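Local coordinates for protein transglutaminase elicitor (Phytophthora sojae, PDB 3TW5) that probably cross-links proteins through glutamine and lysine side chains as a transglutaminase and serves as a pathogen-associated molecular pattern in plant innate immunity, at residues Thr44-Asn50 and Val79-Ile85; Lys93-Asp97 and Ser108-Arg112; Thr244-Leu248 and Ala267-Tyr272. The protein carries 1 engineered substitution. All blocks are in the same frame, centred on the assembly; numbering follows the deposited sequence.

Interaction 1 of 3, residues Thr44-Asn50 and Val79-Ile85; sequences TYQDSIN and VSKKNGI
D47 reaches from the loop 44-50 to the C-terminal end of helix 72-82, and its buried carboxylate carries the contact. OD2 accepts two bonds: I85 N points at it nearly along the C-O axis, at 2.7 Å with an N-H...O angle of 168°, while S80 OG sits on the syn side, 2.6 Å from OD2. S80 lies in the last turn of the helix and I85 just beyond it, so one oxygen ties the turn to the chain leaving it. S80 OG gets there by standing anti to its own backbone N (chi1 -169°), and it also accepts from D86 N. The other oxygen, OD1, receives N50 ND2 from above the carboxylate plane at 2.8 Å and also faces R112, a setting that would favour the charged form.

Around this polar knot the packing is close. I49 CG1 and V79 CG1 meet at 3.8 Å with the side chains crossing at about a right angle, and the amide of N50 comes against V79 from the opposite direction, OD1 being 3.7 Å from CG1. I85 CD1 rests on D47 CB.

Toward the partly exposed N83 the grip is looser. T44 OG1 makes a weak 3.5 Å bond to N83 O, and N83's amide turns away to D166. Helix 154-167 packs on S48, I49 and N83, helix 60-67 touches I49 and N50 through A61, and strand 118-122 lies against Y45 and I85.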
loop_
_atom_site.group_PDB
_atom_site.type_symbol
_atom_site.label_atom_id
_atom_site.label_comp_id
_atom_site.label_asym_id
_atom_site.label_seq_id
_atom_site.Cartn_x
_atom_site.Cartn_y
_atom_site.Cartn_z
ATOM N N THR A 44 -14.728 -4.374 -2.991
ATOM C CA THR A 44 -16.103 -3.921 -2.819
ATOM C C THR A 44 -17.070 -4.843 -3.562
ATOM O O THR A 44 -18.122 -5.203 -3.033
ATOM C CB THR A 44 -16.258 -2.459 -3.312
ATOM O OG1 THR A 44 -15.316 -1.622 -2.631
ATOM C CG2 THR A 44 -17.661 -1.930 -3.064
ATOM N N TYR A 45 -16.692 -5.243 -4.777
ATOM C CA TYR A 45 -17.552 -6.065 -5.631
ATOM C C TYR A 45 -17.828 -7.461 -5.054
ATOM O O TYR A 45 -18.741 -8.154 -5.508
ATOM C CB TYR A 45 -16.983 -6.152 -7.056
ATOM C CG TYR A 45 -16.024 -7.297 -7.274
ATOM C CD1 TYR A 45 -16.468 -8.511 -7.805
ATOM C CD2 TYR A 45 -14.677 -7.172 -6.951
ATOM C CE1 TYR A 45 -15.593 -9.571 -8.003
ATOM C CE2 TYR A 45 -13.790 -8.225 -7.150
ATOM C CZ TYR A 45 -14.257 -9.421 -7.673
ATOM O OH TYR A 45 -13.386 -10.463 -7.867
ATOM N N GLN A 46 -17.037 -7.868 -4.063
ATOM C CA GLN A 46 -17.259 -9.136 -3.363
ATOM C C GLN A 46 -17.851 -8.932 -1.968
ATOM O O GLN A 46 -17.834 -9.845 -1.133
ATOM C CB GLN A 46 -15.965 -9.946 -3.290
ATOM C CG GLN A 46 -15.635 -10.685 -4.576
ATOM C CD GLN A 46 -14.372 -11.508 -4.468
ATOM O OE1 GLN A 46 -13.345 -11.038 -3.969
ATOM N NE2 GLN A 46 -14.439 -12.749 -4.936
ATOM N N ASP A 47 -18.382 -7.730 -1.744
ATOM C CA ASP A 47 -19.016 -7.329 -0.485
ATOM C C ASP A 47 -18.022 -7.222 0.676
ATOM O O ASP A 47 -18.276 -7.725 1.771
ATOM C CB ASP A 47 -20.190 -8.255 -0.133
ATOM C CG ASP A 47 -21.302 -7.536 0.605
ATOM O OD1 ASP A 47 -21.888 -8.139 1.527
ATOM O OD2 ASP A 47 -21.596 -6.373 0.263
ATOM N N SER A 48 -16.897 -6.554 0.422
ATOM C CA SER A 48 -15.868 -6.296 1.437
ATOM C C SER A 48 -15.549 -7.523 2.298
ATOM O O SER A 48 -15.277 -8.597 1.765
ATOM C CB SER A 48 -16.253 -5.090 2.307
ATOM O OG SER A 48 -15.208 -4.742 3.199
ATOM N N ILE A 49 -15.594 -7.359 3.618
ATOM C CA ILE A 49 -15.225 -8.427 4.547
ATOM C C ILE A 49 -16.379 -9.383 4.854
ATOM O O ILE A 49 -16.237 -10.298 5.667
ATOM C CB ILE A 49 -14.598 -7.876 5.860
ATOM C CG1 ILE A 49 -15.617 -7.067 6.673
ATOM C CG2 ILE A 49 -13.350 -7.053 5.548
ATOM C CD1 ILE A 49 -15.294 -6.982 8.156
ATOM N N ASN A 50 -17.516 -9.166 4.195
ATOM C CA ASN A 50 -18.642 -10.101 4.240
ATOM C C ASN A 50 -18.361 -11.361 3.423
ATOM O O ASN A 50 -19.072 -12.359 3.547
ATOM C CB ASN A 50 -19.923 -9.443 3.714
ATOM C CG ASN A 50 -20.616 -8.574 4.745
ATOM O OD1 ASN A 50 -20.249 -8.546 5.917
ATOM N ND2 ASN A 50 -21.641 -7.861 4.304
ATOM N N VAL A 79 -21.653 -3.277 7.127
ATOM C CA VAL A 79 -20.432 -3.477 6.353
ATOM C C VAL A 79 -20.695 -3.220 4.870
ATOM O O VAL A 79 -19.928 -2.518 4.210
ATOM C CB VAL A 79 -19.857 -4.901 6.571
ATOM C CG1 VAL A 79 -18.765 -5.225 5.559
ATOM C CG2 VAL A 79 -19.324 -5.047 7.985
ATOM N N SER A 80 -21.795 -3.767 4.361
ATOM C CA SER A 80 -22.130 -3.636 2.948
ATOM C C SER A 80 -22.511 -2.210 2.541
ATOM O O SER A 80 -22.197 -1.775 1.432
ATOM C CB SER A 80 -23.241 -4.613 2.568
ATOM O OG SER A 80 -23.395 -4.669 1.161
ATOM N N LYS A 81 -23.185 -1.490 3.438
ATOM C CA LYS A 81 -23.642 -0.129 3.153
ATOM C C LYS A 81 -22.487 0.868 3.094
ATOM O O LYS A 81 -22.541 1.837 2.342
ATOM C CB LYS A 81 -24.681 0.325 4.183
ATOM N N LYS A 82 -21.445 0.623 3.884
ATOM C CA LYS A 82 -20.294 1.521 3.938
ATOM C C LYS A 82 -19.183 1.102 2.981
ATOM O O LYS A 82 -18.556 1.948 2.343
ATOM C CB LYS A 82 -19.737 1.612 5.364
ATOM C CG LYS A 82 -20.776 1.900 6.446
ATOM C CD LYS A 82 -21.131 3.379 6.541
ATOM C CE LYS A 82 -22.171 3.617 7.629
ATOM N NZ LYS A 82 -22.584 5.042 7.692
ATOM N N ASN A 83 -18.948 -0.204 2.879
ATOM C CA ASN A 83 -17.777 -0.724 2.175
ATOM C C ASN A 83 -18.054 -1.799 1.127
ATOM O O ASN A 83 -17.218 -2.046 0.256
ATOM C CB ASN A 83 -16.758 -1.245 3.191
ATOM C CG ASN A 83 -16.192 -0.143 4.062
ATOM O OD1 ASN A 83 -16.660 0.086 5.176
ATOM N ND2 ASN A 83 -15.185 0.552 3.552
ATOM N N GLY A 84 -19.223 -2.432 1.211
ATOM C CA GLY A 84 -19.557 -3.561 0.345
ATOM C C GLY A 84 -20.423 -3.227 -0.856
ATOM O O GLY A 84 -20.365 -2.119 -1.390
ATOM N N ILE A 85 -21.227 -4.200 -1.274
ATOM C CA ILE A 85 -22.075 -4.081 -2.462
ATOM C C ILE A 85 -23.137 -2.983 -2.315
ATOM O O ILE A 85 -23.372 -2.214 -3.250
ATOM C CB ILE A 85 -22.702 -5.460 -2.847
ATOM C CG1 ILE A 85 -21.615 -6.390 -3.403
ATOM C CG2 ILE A 85 -23.840 -5.303 -3.858
ATOM C CD1 ILE A 85 -21.968 -7.865 -3.395
#

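Interaction 2 of 3, residues Lys93-Asp97 and Ser108-Arg112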
loop_
_atom_site.group_PDB
_atom_site.type_symbol
_atom_site.label_atom_id
_atom_site.label_comp_id
_atom_site.label_asym_id
_atom_site.label_seq_id
_atom_site.Cartn_x
_atom_site.Cartn_y
_atom_site.Cartn_z
ATOM N N LYS A 93 -28.143 -1.512 -11.998
ATOM C CA LYS A 93 -28.676 -2.749 -11.428
ATOM C C LYS A 93 -28.492 -3.913 -12.400
ATOM O O LYS A 93 -28.568 -3.726 -13.618
ATOM C CB LYS A 93 -30.154 -2.581 -11.066
ATOM N N CYS A 94 -28.240 -5.105 -11.861
ATOM C CA CYS A 94 -27.954 -6.287 -12.681
ATOM C C CYS A 94 -28.343 -7.606 -12.014
ATOM O O CYS A 94 -28.431 -7.695 -10.786
ATOM C CB CYS A 94 -26.470 -6.324 -13.068
ATOM S SG CYS A 94 -25.321 -6.469 -11.679
ATOM N N SER A 95 -28.566 -8.625 -12.845
ATOM C CA SER A 95 -28.830 -9.991 -12.386
ATOM C C SER A 95 -27.704 -10.937 -12.813
ATOM O O SER A 95 -27.432 -11.938 -12.145
ATOM C CB SER A 95 -30.171 -10.492 -12.925
ATOM O OG SER A 95 -31.225 -9.612 -12.576
ATOM N N SER A 96 -27.062 -10.609 -13.934
ATOM C CA SER A 96 -25.929 -11.371 -14.463
ATOM C C SER A 96 -24.849 -10.429 -14.992
ATOM O O SER A 96 -25.082 -9.226 -15.136
ATOM C CB SER A 96 -26.389 -12.319 -15.576
ATOM O OG SER A 96 -27.174 -13.379 -15.059
ATOM N N ASP A 97 -23.672 -10.982 -15.285
ATOM C CA ASP A 97 -22.548 -10.201 -15.814
ATOM C C ASP A 97 -22.816 -9.637 -17.214
ATOM O O ASP A 97 -22.168 -8.674 -17.632
ATOM C CB ASP A 97 -21.261 -11.035 -15.818
ATOM C CG ASP A 97 -20.849 -11.483 -14.428
ATOM O OD1 ASP A 97 -19.780 -11.043 -13.959
ATOM O OD2 ASP A 97 -21.594 -12.270 -13.801
ATOM N N SER A 108 -18.288 -5.651 -12.821
ATOM C CA SER A 108 -18.732 -7.036 -12.762
ATOM C C SER A 108 -19.986 -7.075 -11.901
ATOM O O SER A 108 -20.050 -6.397 -10.871
ATOM C CB SER A 108 -17.639 -7.924 -12.163
ATOM O OG SER A 108 -18.057 -9.273 -12.075
ATOM N N CYS A 109 -20.986 -7.845 -12.321
ATOM C CA CYS A 109 -22.233 -7.900 -11.569
ATOM C C CYS A 109 -22.001 -8.501 -10.194
ATOM O O CYS A 109 -21.537 -9.637 -10.069
ATOM C CB CYS A 109 -23.325 -8.662 -12.311
ATOM S SG CYS A 109 -24.951 -8.466 -11.531
ATOM N N SER A 110 -22.323 -7.710 -9.174
ATOM C CA SER A 110 -22.030 -8.050 -7.791
ATOM C C SER A 110 -23.312 -8.264 -6.997
ATOM O O SER A 110 -24.080 -7.327 -6.774
ATOM C CB SER A 110 -21.188 -6.946 -7.151
ATOM O OG SER A 110 -20.108 -6.578 -7.991
ATOM N N ILE A 111 -23.530 -9.508 -6.580
ATOM C CA ILE A 111 -24.717 -9.891 -5.827
ATOM C C ILE A 111 -24.302 -10.404 -4.452
ATOM O O ILE A 111 -23.417 -11.251 -4.341
ATOM C CB ILE A 111 -25.548 -10.970 -6.581
ATOM C CG1 ILE A 111 -25.990 -10.450 -7.953
ATOM C CG2 ILE A 111 -26.764 -11.403 -5.761
ATOM C CD1 ILE A 111 -26.383 -11.533 -8.937
ATOM N N ARG A 112 -24.941 -9.877 -3.412
ATOM C CA ARG A 112 -24.688 -10.309 -2.040
ATOM C C ARG A 112 -25.144 -11.749 -1.812
ATOM O O ARG A 112 -25.936 -12.292 -2.584
ATOM C CB ARG A 112 -25.392 -9.384 -1.044
ATOM C CG ARG A 112 -24.836 -7.971 -0.978
ATOM C CD ARG A 112 -25.489 -7.179 0.140
ATOM N NE ARG A 112 -25.065 -7.651 1.456
ATOM C CZ ARG A 112 -25.653 -7.325 2.602
ATOM N NH1 ARG A 112 -26.706 -6.519 2.616
ATOM N NH2 ARG A 112 -25.189 -7.812 3.742
#
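C94 is joined covalently to C109, SG to SG at 2.0 Å, with a disulfide torsion of 102°, a right-handed bridge. The two sulfurs leave their backbones differently: C109 SG, extended opposite its backbone N (chi1 -169°), meets C94 SG, which is folded over its own backbone between the N and the carbonyl carbon (chi1 63°). Next comes S95, whose side chain points away from C109; its carbonyl oxygen does the touching, and the tip of the isoleucine I111 meets it, CD1 3.4 Å from S95 O. The backbone N of S95, like that of S96, is hydrogen-bonded to D99.

The bridge belongs to a small three-stranded antiparallel sheet in which 93-94 and 107-110 are the outer strands and 118-122 runs between them. C94 pairs by backbone bonds with G118, while S108 and S110 pair with I121 and Y119, so the disulfide spans the central strand and staples the two edges directly. A second disulfide, C100 to C120, ties the intervening loop to that central strand.

S96 brings its carbonyl oxygen to C109 CB at 3.4 Å, while its own side chain points away. D97 closes the segment beside the start of the other strand: its CA is 4.8 Å from the CA of C109, and the carboxylate swings back so that OD1 accepts S108 OG almost end-on at 3.1 Å. D97 is exposed here. Two residues along the same strand as S108, S110 OG turns back to S108 O, 2.9 Å away and tilted out of the carbonyl plane. Beyond it, R112 leaves the sheet, and its NH1 forms salt bridges with D77 of helix 72-82 and with D86 beyond the helix end.

Interaction 3 of 3, residues Thr244-Leu248 and Ala267-Tyr272; sequences TEMTL and AKSLVY
T244 and Y272 make one of two hydrogen-bonded pairs here, in an antiparallel pairing of strands 232-246 and 269-280 within the large antiparallel sheet. Their bonds, T244 N to Y272 O at 2.9 Å and Y272 N to T244 O at 2.8 Å, are repeated two residues on by M246 N to L270 O at 2.7 Å and L270 N to M246 O at 2.8 Å. E245 and V271 form the non-hydrogen-bonded pair between them, their side chains on the face away from M246 and L270. At the next strand, K268 and S269 both face L310, a classic beta bulge.

Past the strand end, L248 opens helix 248-256 and packs against the backbone of A267 and K268, beside the bulge. CB itself does not aim at the other segment; with CG anti to the carbonyl carbon (chi1 -62°) the end of the chain comes nearer. CG lies 3.5 Å from K268 O. Both methyls reach A267 O, each 3.4 Å away; CD2 also packs 4.1 Å from A267 CB and near L270 CG. T247 just before it is the helix N-cap, and its own N bonds to E250.

On the other side of L270, M246 lies alongside Y272, pointing the same way, near F255 and a bound 3-cyclohexyl-1-propylsulfonic acid, and its SD stands 4.2 Å from Y272 CB.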
loop_
_atom_site.group_PDB
_atom_site.type_symbol
_atom_site.label_atom_id
_atom_site.label_comp_id
_atom_site.label_asym_id
_atom_site.label_seq_id
_atom_site.Cartn_x
_atom_site.Cartn_y
_atom_site.Cartn_z
ATOM N N THR A 244 26.145 4.801 -12.188
ATOM C CA THR A 244 27.122 5.076 -13.233
ATOM C C THR A 244 27.230 6.579 -13.441
ATOM O O THR A 244 26.295 7.212 -13.931
ATOM C CB THR A 244 26.747 4.374 -14.559
ATOM O OG1 THR A 244 26.617 2.964 -14.337
ATOM C CG2 THR A 244 27.808 4.614 -15.623
ATOM N N GLU A 245 28.369 7.145 -13.052
ATOM C CA GLU A 245 28.615 8.573 -13.237
ATOM C C GLU A 245 28.667 8.916 -14.721
ATOM O O GLU A 245 29.159 8.126 -15.534
ATOM C CB GLU A 245 29.912 9.004 -12.549
ATOM C CG GLU A 245 29.894 8.866 -11.029
ATOM C CD GLU A 245 31.141 9.434 -10.360
ATOM O OE1 GLU A 245 31.007 10.019 -9.261
ATOM O OE2 GLU A 245 32.253 9.302 -10.929
ATOM N N MET A 246 28.136 10.088 -15.058
ATOM C CA MET A 246 28.089 10.586 -16.427
ATOM C C MET A 246 28.296 12.089 -16.436
ATOM O O MET A 246 27.824 12.791 -15.541
ATOM C CB MET A 246 26.736 10.274 -17.062
ATOM C CG MET A 246 26.650 8.927 -17.746
ATOM S SD MET A 246 24.957 8.540 -18.228
ATOM C CE MET A 246 25.232 7.662 -19.761
ATOM N N THR A 247 29.002 12.588 -17.446
ATOM C CA THR A 247 29.109 14.030 -17.636
ATOM C C THR A 247 27.786 14.532 -18.200
ATOM O O THR A 247 27.009 13.753 -18.762
ATOM C CB THR A 247 30.275 14.426 -18.571
ATOM O OG1 THR A 247 30.110 13.801 -19.848
ATOM C CG2 THR A 247 31.611 14.009 -17.974
ATOM N N LEU A 248 27.525 15.825 -18.036
ATOM C CA LEU A 248 26.319 16.442 -18.572
ATOM C C LEU A 248 26.161 16.102 -20.049
ATOM O O LEU A 248 25.077 15.714 -20.491
ATOM C CB LEU A 248 26.351 17.959 -18.368
ATOM C CG LEU A 248 26.398 18.457 -16.921
ATOM C CD1 LEU A 248 26.823 19.912 -16.869
ATOM C CD2 LEU A 248 25.058 18.255 -16.219
ATOM N N ALA A 267 22.792 21.908 -12.615
ATOM C CA ALA A 267 23.356 20.558 -12.556
ATOM C C ALA A 267 24.797 20.530 -13.063
ATOM O O ALA A 267 25.084 21.020 -14.159
ATOM C CB ALA A 267 22.493 19.586 -13.343
ATOM N N LYS A 268 25.694 19.961 -12.259
ATOM C CA LYS A 268 27.123 19.920 -12.586
ATOM C C LYS A 268 27.567 18.591 -13.197
ATOM O O LYS A 268 28.423 18.569 -14.083
ATOM C CB LYS A 268 27.982 20.255 -11.360
ATOM C CG LYS A 268 27.823 21.680 -10.831
ATOM C CD LYS A 268 28.209 22.732 -11.862
ATOM C CE LYS A 268 27.852 24.127 -11.373
ATOM N NZ LYS A 268 27.843 25.128 -12.482
ATOM N N SER A 269 26.996 17.491 -12.714
ATOM C CA SER A 269 27.245 16.166 -13.285
ATOM C C SER A 269 26.023 15.268 -13.111
ATOM O O SER A 269 25.075 15.621 -12.402
ATOM C CB SER A 269 28.487 15.520 -12.660
ATOM O OG SER A 269 28.316 15.312 -11.271
ATOM N N LEU A 270 26.049 14.106 -13.758
ATOM C CA LEU A 270 24.911 13.192 -13.730
ATOM C C LEU A 270 25.313 11.805 -13.238
ATOM O O LEU A 270 26.474 11.408 -13.349
ATOM C CB LEU A 270 24.274 13.092 -15.120
ATOM C CG LEU A 270 23.857 14.376 -15.844
ATOM C CD1 LEU A 270 23.578 14.075 -17.298
ATOM C CD2 LEU A 270 22.646 15.034 -15.188
ATOM N N VAL A 271 24.348 11.081 -12.674
ATOM C CA VAL A 271 24.545 9.683 -12.304
ATOM C C VAL A 271 23.343 8.878 -12.774
ATOM O O VAL A 271 22.216 9.144 -12.363
ATOM C CB VAL A 271 24.747 9.489 -10.773
ATOM C CG1 VAL A 271 24.813 8.009 -10.421
ATOM C CG2 VAL A 271 26.007 10.186 -10.292
ATOM N N TYR A 272 23.587 7.907 -13.649
ATOM C CA TYR A 272 22.547 6.983 -14.076
ATOM C C TYR A 272 22.332 5.959 -12.980
ATOM O O TYR A 272 23.273 5.288 -12.555
ATOM C CB TYR A 272 22.930 6.285 -15.384
ATOM C CG TYR A 272 22.027 5.121 -15.752
ATOM C CD1 TYR A 272 20.822 5.332 -16.421
ATOM C CD2 TYR A 272 22.376 3.812 -15.429
ATOM C CE1 TYR A 272 19.994 4.274 -16.759
ATOM C CE2 TYR A 272 21.554 2.747 -15.761
ATOM C CZ TYR A 272 20.364 2.985 -16.425
ATOM O OH TYR A 272 19.544 1.931 -16.757
#

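Overall arrangement
Interactions 1 and 2 are neighbours, their centres 14 Å apart, and they follow one another in the chain, helix 72-82 leading on to strand 93-94. They touch directly: R112 NE of interaction 2 forms a 3.2 Å salt bridge with D47 OD1 of interaction 1, and I85 CG2 packs 3.6 Å from S110 O. The disulfide-bonded sheet is thus fastened to the end of helix 72-82. Interaction 3 lies on the opposite side of the chain's centre, about 51 Å from the centre of interaction 1 and 55 Å from that of interaction 2. A bound small molecule, probably from the crystallisation liquor, lies about 4 Å from the side chain of M246.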